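Local coordinates for binding domain (Hc) of Paraclostridial Mosquitocidal Protein 1 (Paraclostridium bifermentans, PDB 6HOX), which targets host nerve cells as the receptor-binding part of a clostridial neurotoxin-like protein directed specifically against Anopheles mosquitoes, at residues A[77-89]-A[195-207]. Residues are numbered along the deposited sequence; the frame is centred on the assembly and turned at random.
Sequences KNESINFSYFSDF and ELRGIDNNSPIIF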
loop_
_atom_site.group_PDB
_atom_site.type_symbol
_atom_site.label_atom_id
_atom_site.label_comp_id
_atom_site.label_asym_id
_atom_site.label_seq_id
_atom_site.Cartn_x
_atom_site.Cartn_y
_atom_site.Cartn_z
ATOM N N LYS A 77 1.038 25.022 17.216
ATOM C CA LYS A 77 2.132 24.337 17.891
ATOM C C LYS A 77 2.093 24.758 19.361
ATOM O O LYS A 77 1.471 25.759 19.704
ATOM C CB LYS A 77 3.479 24.638 17.220
ATOM C CG LYS A 77 3.568 24.214 15.755
ATOM C CD LYS A 77 4.946 24.302 15.149
ATOM C CE LYS A 77 5.498 25.705 15.194
ATOM N NZ LYS A 77 6.694 25.842 14.337
ATOM N N ASN A 78 2.742 23.949 20.201
ATOM C CA ASN A 78 2.933 24.193 21.632
ATOM C C ASN A 78 4.379 23.802 21.966
ATOM O O ASN A 78 5.193 23.622 21.051
ATOM C CB ASN A 78 1.883 23.442 22.457
ATOM C CG ASN A 78 1.750 21.994 22.038
ATOM O OD1 ASN A 78 2.695 21.216 22.159
ATOM N ND2 ASN A 78 0.588 21.627 21.527
ATOM N N GLU A 79 4.699 23.668 23.258
ATOM C CA GLU A 79 6.075 23.446 23.690
ATOM C C GLU A 79 6.546 22.044 23.291
ATOM O O GLU A 79 7.701 21.858 22.922
ATOM C CB GLU A 79 6.200 23.612 25.203
ATOM C CG GLU A 79 5.929 25.023 25.672
ATOM C CD GLU A 79 6.569 25.356 27.006
ATOM O OE1 GLU A 79 7.085 24.419 27.664
ATOM O OE2 GLU A 79 6.562 26.549 27.385
ATOM N N SER A 80 5.642 21.067 23.397
ATOM C CA SER A 80 5.951 19.678 23.073
ATOM C C SER A 80 6.148 19.526 21.557
ATOM O O SER A 80 7.088 18.864 21.129
ATOM C CB SER A 80 4.894 18.750 23.609
ATOM O OG SER A 80 3.609 19.117 23.130
ATOM N N ILE A 81 5.285 20.164 20.757
ATOM C CA ILE A 81 5.442 20.190 19.286
ATOM C C ILE A 81 6.401 21.330 18.922
ATOM O O ILE A 81 5.969 22.424 18.550
ATOM C CB ILE A 81 4.097 20.342 18.545
ATOM C CG1 ILE A 81 3.026 19.380 19.054
ATOM C CG2 ILE A 81 4.304 20.182 17.049
ATOM C CD1 ILE A 81 1.662 19.608 18.436
ATOM N N ASN A 82 7.702 21.051 19.004
ATOM C CA ASN A 82 8.714 22.095 18.917
ATOM C C ASN A 82 9.860 21.674 17.982
ATOM O O ASN A 82 10.441 20.578 18.115
ATOM C CB ASN A 82 9.247 22.458 20.301
ATOM C CG ASN A 82 10.492 23.304 20.207
ATOM O OD1 ASN A 82 11.586 22.843 20.530
ATOM N ND2 ASN A 82 10.334 24.519 19.711
ATOM N N PHE A 83 10.205 22.587 17.067
ATOM C CA PHE A 83 11.237 22.368 16.057
ATOM C C PHE A 83 12.395 23.354 16.275
ATOM O O PHE A 83 13.040 23.760 15.315
ATOM C CB PHE A 83 10.612 22.476 14.662
ATOM C CG PHE A 83 9.405 21.592 14.473
ATOM C CD1 PHE A 83 9.552 20.221 14.331
ATOM C CD2 PHE A 83 8.123 22.122 14.470
ATOM C CE1 PHE A 83 8.446 19.397 14.183
ATOM C CE2 PHE A 83 7.018 21.296 14.319
ATOM C CZ PHE A 83 7.181 19.938 14.179
ATOM N N SER A 84 12.668 23.698 17.543
ATOM C CA SER A 84 13.771 24.599 17.932
ATOM C C SER A 84 15.112 23.930 17.608
ATOM O O SER A 84 15.177 22.704 17.476
ATOM C CB SER A 84 13.695 24.964 19.394
ATOM O OG SER A 84 14.185 23.903 20.209
ATOM N N TYR A 85 16.176 24.740 17.514
ATOM C CA TYR A 85 17.485 24.263 17.051
ATOM C C TYR A 85 18.023 23.132 17.940
ATOM O O TYR A 85 18.735 22.254 17.443
ATOM C CB TYR A 85 18.526 25.384 16.985
ATOM C CG TYR A 85 19.840 24.919 16.408
ATOM C CD1 TYR A 85 19.887 24.346 15.147
ATOM C CD2 TYR A 85 21.024 24.999 17.127
ATOM C CE1 TYR A 85 21.073 23.883 14.603
ATOM C CE2 TYR A 85 22.222 24.544 16.594
ATOM C CZ TYR A 85 22.247 23.982 15.327
ATOM O OH TYR A 85 23.408 23.521 14.774
ATOM N N PHE A 86 17.691 23.158 19.238
ATOM C CA PHE A 86 18.206 22.180 20.205
ATOM C C PHE A 86 17.174 21.066 20.450
ATOM O O PHE A 86 17.004 20.621 21.587
ATOM C CB PHE A 86 18.606 22.888 21.504
ATOM N N SER A 87 16.500 20.601 19.389
ATOM C CA SER A 87 15.550 19.500 19.518
ATOM C C SER A 87 15.580 18.616 18.263
ATOM O O SER A 87 15.197 19.048 17.165
ATOM C CB SER A 87 14.163 20.001 19.816
ATOM O OG SER A 87 13.732 20.908 18.816
ATOM N N ASP A 88 16.058 17.380 18.446
ATOM C CA ASP A 88 15.905 16.296 17.464
ATOM C C ASP A 88 14.410 15.970 17.322
ATOM O O ASP A 88 13.644 16.148 18.258
ATOM C CB ASP A 88 16.686 15.048 17.885
ATOM C CG ASP A 88 18.180 15.267 18.055
ATOM O OD1 ASP A 88 18.711 16.254 17.486
ATOM O OD2 ASP A 88 18.806 14.451 18.766
ATOM N N PHE A 89 13.983 15.486 16.156
ATOM C CA PHE A 89 12.592 15.032 16.041
ATOM C C PHE A 89 12.457 14.003 14.913
ATOM O O PHE A 89 13.369 13.843 14.082
ATOM C CB PHE A 89 11.634 16.212 15.864
ATOM C CG PHE A 89 11.832 17.020 14.610
ATOM C CD1 PHE A 89 12.732 18.075 14.582
ATOM C CD2 PHE A 89 11.119 16.727 13.459
ATOM C CE1 PHE A 89 12.914 18.819 13.426
ATOM C CE2 PHE A 89 11.299 17.474 12.306
ATOM C CZ PHE A 89 12.199 18.520 12.291
ATOM N N GLU A 195 25.042 22.407 8.561
ATOM C CA GLU A 195 25.102 23.831 8.110
ATOM C C GLU A 195 23.830 24.603 8.491
ATOM O O GLU A 195 23.797 25.826 8.410
ATOM C CB GLU A 195 25.302 23.903 6.602
ATOM C CG GLU A 195 26.642 23.348 6.155
ATOM C CD GLU A 195 27.840 24.211 6.528
ATOM O OE1 GLU A 195 27.627 25.384 6.874
ATOM O OE2 GLU A 195 29.004 23.711 6.437
ATOM N N LEU A 196 22.791 23.878 8.911
ATOM C CA LEU A 196 21.479 24.445 9.119
ATOM C C LEU A 196 21.412 24.991 10.545
ATOM O O LEU A 196 21.898 24.369 11.462
ATOM C CB LEU A 196 20.436 23.343 8.901
ATOM C CG LEU A 196 19.171 23.752 8.155
ATOM C CD1 LEU A 196 19.508 24.414 6.832
ATOM C CD2 LEU A 196 18.279 22.537 7.929
ATOM N N ARG A 197 20.808 26.164 10.713
ATOM C CA ARG A 197 20.540 26.657 12.036
ATOM C C ARG A 197 19.057 26.389 12.329
ATOM O O ARG A 197 18.542 25.287 12.013
ATOM C CB ARG A 197 21.086 28.083 12.136
ATOM C CG ARG A 197 22.600 28.142 11.962
ATOM C CD ARG A 197 23.337 27.234 12.953
ATOM N NE ARG A 197 24.792 27.210 12.805
ATOM C CZ ARG A 197 25.499 26.187 12.317
ATOM N NH1 ARG A 197 24.904 25.060 11.954
ATOM N NH2 ARG A 197 26.808 26.301 12.190
ATOM N N GLY A 198 18.388 27.349 12.955
ATOM C CA GLY A 198 17.047 27.127 13.485
ATOM C C GLY A 198 15.993 27.180 12.392
ATOM O O GLY A 198 16.061 28.006 11.487
ATOM N N ILE A 199 15.002 26.293 12.496
ATOM C CA ILE A 199 13.860 26.267 11.587
ATOM C C ILE A 199 12.563 26.520 12.369
ATOM O O ILE A 199 11.491 26.491 11.788
ATOM C CB ILE A 199 13.803 24.937 10.813
ATOM C CG1 ILE A 199 13.516 23.730 11.711
ATOM C CG2 ILE A 199 15.060 24.741 9.991
ATOM C CD1 ILE A 199 12.979 22.536 10.942
ATOM N N ASP A 200 12.674 26.752 13.682
ATOM C CA ASP A 200 11.515 27.025 14.522
ATOM C C ASP A 200 10.793 28.269 14.004
ATOM O O ASP A 200 11.409 29.174 13.408
ATOM C CB ASP A 200 11.890 27.228 15.988
ATOM C CG ASP A 200 13.118 28.101 16.167
ATOM O OD1 ASP A 200 14.207 27.711 15.664
ATOM O OD2 ASP A 200 12.974 29.172 16.788
ATOM N N ASN A 201 9.477 28.298 14.237
ATOM C CA ASN A 201 8.662 29.432 13.875
ATOM C C ASN A 201 7.415 29.385 14.759
ATOM O O ASN A 201 7.223 28.425 15.510
ATOM C CB ASN A 201 8.354 29.459 12.373
ATOM C CG ASN A 201 7.522 28.270 11.918
ATOM O OD1 ASN A 201 6.521 27.944 12.539
ATOM N ND2 ASN A 201 7.914 27.614 10.841
ATOM N N ASN A 202 6.587 30.426 14.658
ATOM C CA ASN A 202 5.376 30.530 15.435
ATOM C C ASN A 202 4.137 30.263 14.576
ATOM O O ASN A 202 3.041 30.559 15.021
ATOM C CB ASN A 202 5.248 31.912 16.085
ATOM C CG ASN A 202 6.318 32.166 17.125
ATOM O OD1 ASN A 202 7.063 33.137 17.021
ATOM N ND2 ASN A 202 6.426 31.286 18.112
ATOM N N SER A 203 4.299 29.738 13.356
ATOM C CA SER A 203 3.156 29.472 12.484
ATOM C C SER A 203 2.541 28.110 12.837
ATOM O O SER A 203 3.193 27.270 13.450
ATOM C CB SER A 203 3.568 29.559 11.041
ATOM O OG SER A 203 3.840 30.897 10.657
ATOM N N PRO A 204 1.256 27.832 12.514
ATOM C CA PRO A 204 0.705 26.491 12.727
ATOM C C PRO A 204 1.227 25.479 11.693
ATOM O O PRO A 204 1.806 25.878 10.693
ATOM C CB PRO A 204 -0.803 26.724 12.623
ATOM C CG PRO A 204 -0.924 27.899 11.681
ATOM C CD PRO A 204 0.256 28.784 12.018
ATOM N N ILE A 205 1.055 24.185 11.978
ATOM C CA ILE A 205 1.193 23.108 10.972
ATOM C C ILE A 205 -0.130 23.014 10.198
ATOM O O ILE A 205 -1.190 22.860 10.820
ATOM C CB ILE A 205 1.540 21.764 11.641
ATOM C CG1 ILE A 205 2.739 21.871 12.590
ATOM C CG2 ILE A 205 1.744 20.677 10.593
ATOM C CD1 ILE A 205 2.903 20.692 13.514
ATOM N N ILE A 206 -0.069 23.136 8.865
ATOM C CA ILE A 206 -1.270 23.129 8.018
ATOM C C ILE A 206 -1.238 21.857 7.175
ATOM O O ILE A 206 -0.296 21.673 6.386
ATOM C CB ILE A 206 -1.365 24.362 7.090
ATOM C CG1 ILE A 206 -1.175 25.683 7.832
ATOM C CG2 ILE A 206 -2.678 24.339 6.330
ATOM C CD1 ILE A 206 -2.318 26.018 8.746
ATOM N N PHE A 207 -2.259 21.010 7.356
ATOM C CA PHE A 207 -2.470 19.817 6.543
ATOM C C PHE A 207 -3.464 20.184 5.449
ATOM O O PHE A 207 -4.647 20.401 5.734
ATOM C CB PHE A 207 -3.004 18.667 7.391
ATOM C CG PHE A 207 -2.087 18.203 8.491
ATOM C CD1 PHE A 207 -1.970 18.920 9.670
ATOM C CD2 PHE A 207 -1.341 17.043 8.351
ATOM C CE1 PHE A 207 -1.119 18.498 10.673
ATOM C CE2 PHE A 207 -0.467 16.639 9.347
ATOM C CZ PHE A 207 -0.363 17.368 10.509
HETATM O O HOH W 1 1.240 27.477 15.812
HETATM O O HOH W 2 15.565 24.448 14.448
#
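Tyr85 sets one side of its ring against the backbone carbonyls of Leu196 and Arg197, CE1 3.3 Å from Leu196 O. Having CG anti to the backbone N (chi1 -176°), it runs side by side with Arg197, the ring and guanidinium planes 48° apart. Arg197 NH1 bonds to the backbone carbonyls of Leu196 and Asn194, and Tyr85 OH lies 3.5 Å from Arg197 NH1. Beyond Gly198, one water joins the two loops, donating a hydrogen bond to Phe83 O and accepting one from Ile199 N. Ile199 then sends its longer branch, CG1 and CD1, inward, CG1 to within 4.3 Å of Phe83 CB and CD1 4.3 Å from Phe89 CZ; Phe83 CD1 sits over the centre of one face of the Phe89 ring. This loop-to-loop packing lies at the end of the concanavalin-like N-terminal receptor-binding subdomain, a beta sandwich, far from the centre of the chain: 77-89 links strands 73-75 and 89-96, while 195-207 leads into strand 205-207, which pairs with 73-75. Asp200 lays its CB against Ser84 CA. At Asn201 the contact turns polar. Lys77, its chain bent at chi3 (-60°), crosses the asparagine at about a right angle and hands NZ to two oxygens, Asn201 OD1 at 2.8 Å and Asn201 O at 2.9 Å, each approached from above its carbonyl plane. Ser203 N reaches OD1 from the opposite face, closing an Asx turn, and ND2 is tied to the carbonyls of Asn117 and Gln121, so the amide's rotation is fixed; Asn117 OD1 is a further acceptor for Lys77 NZ. A second water accepts a hydrogen bond from Lys77 N and donates weakly to Ser203 O. Past Pro204, Ile205 returns to apolar packing: CG1 meets the lysine's aliphatic stem, and CD1 sits 3.8 Å from Ile81 CG2 and at the edge of the Phe83 ring; Ile226 of strand 218-227 touches Ile81, Phe83 and Ile205.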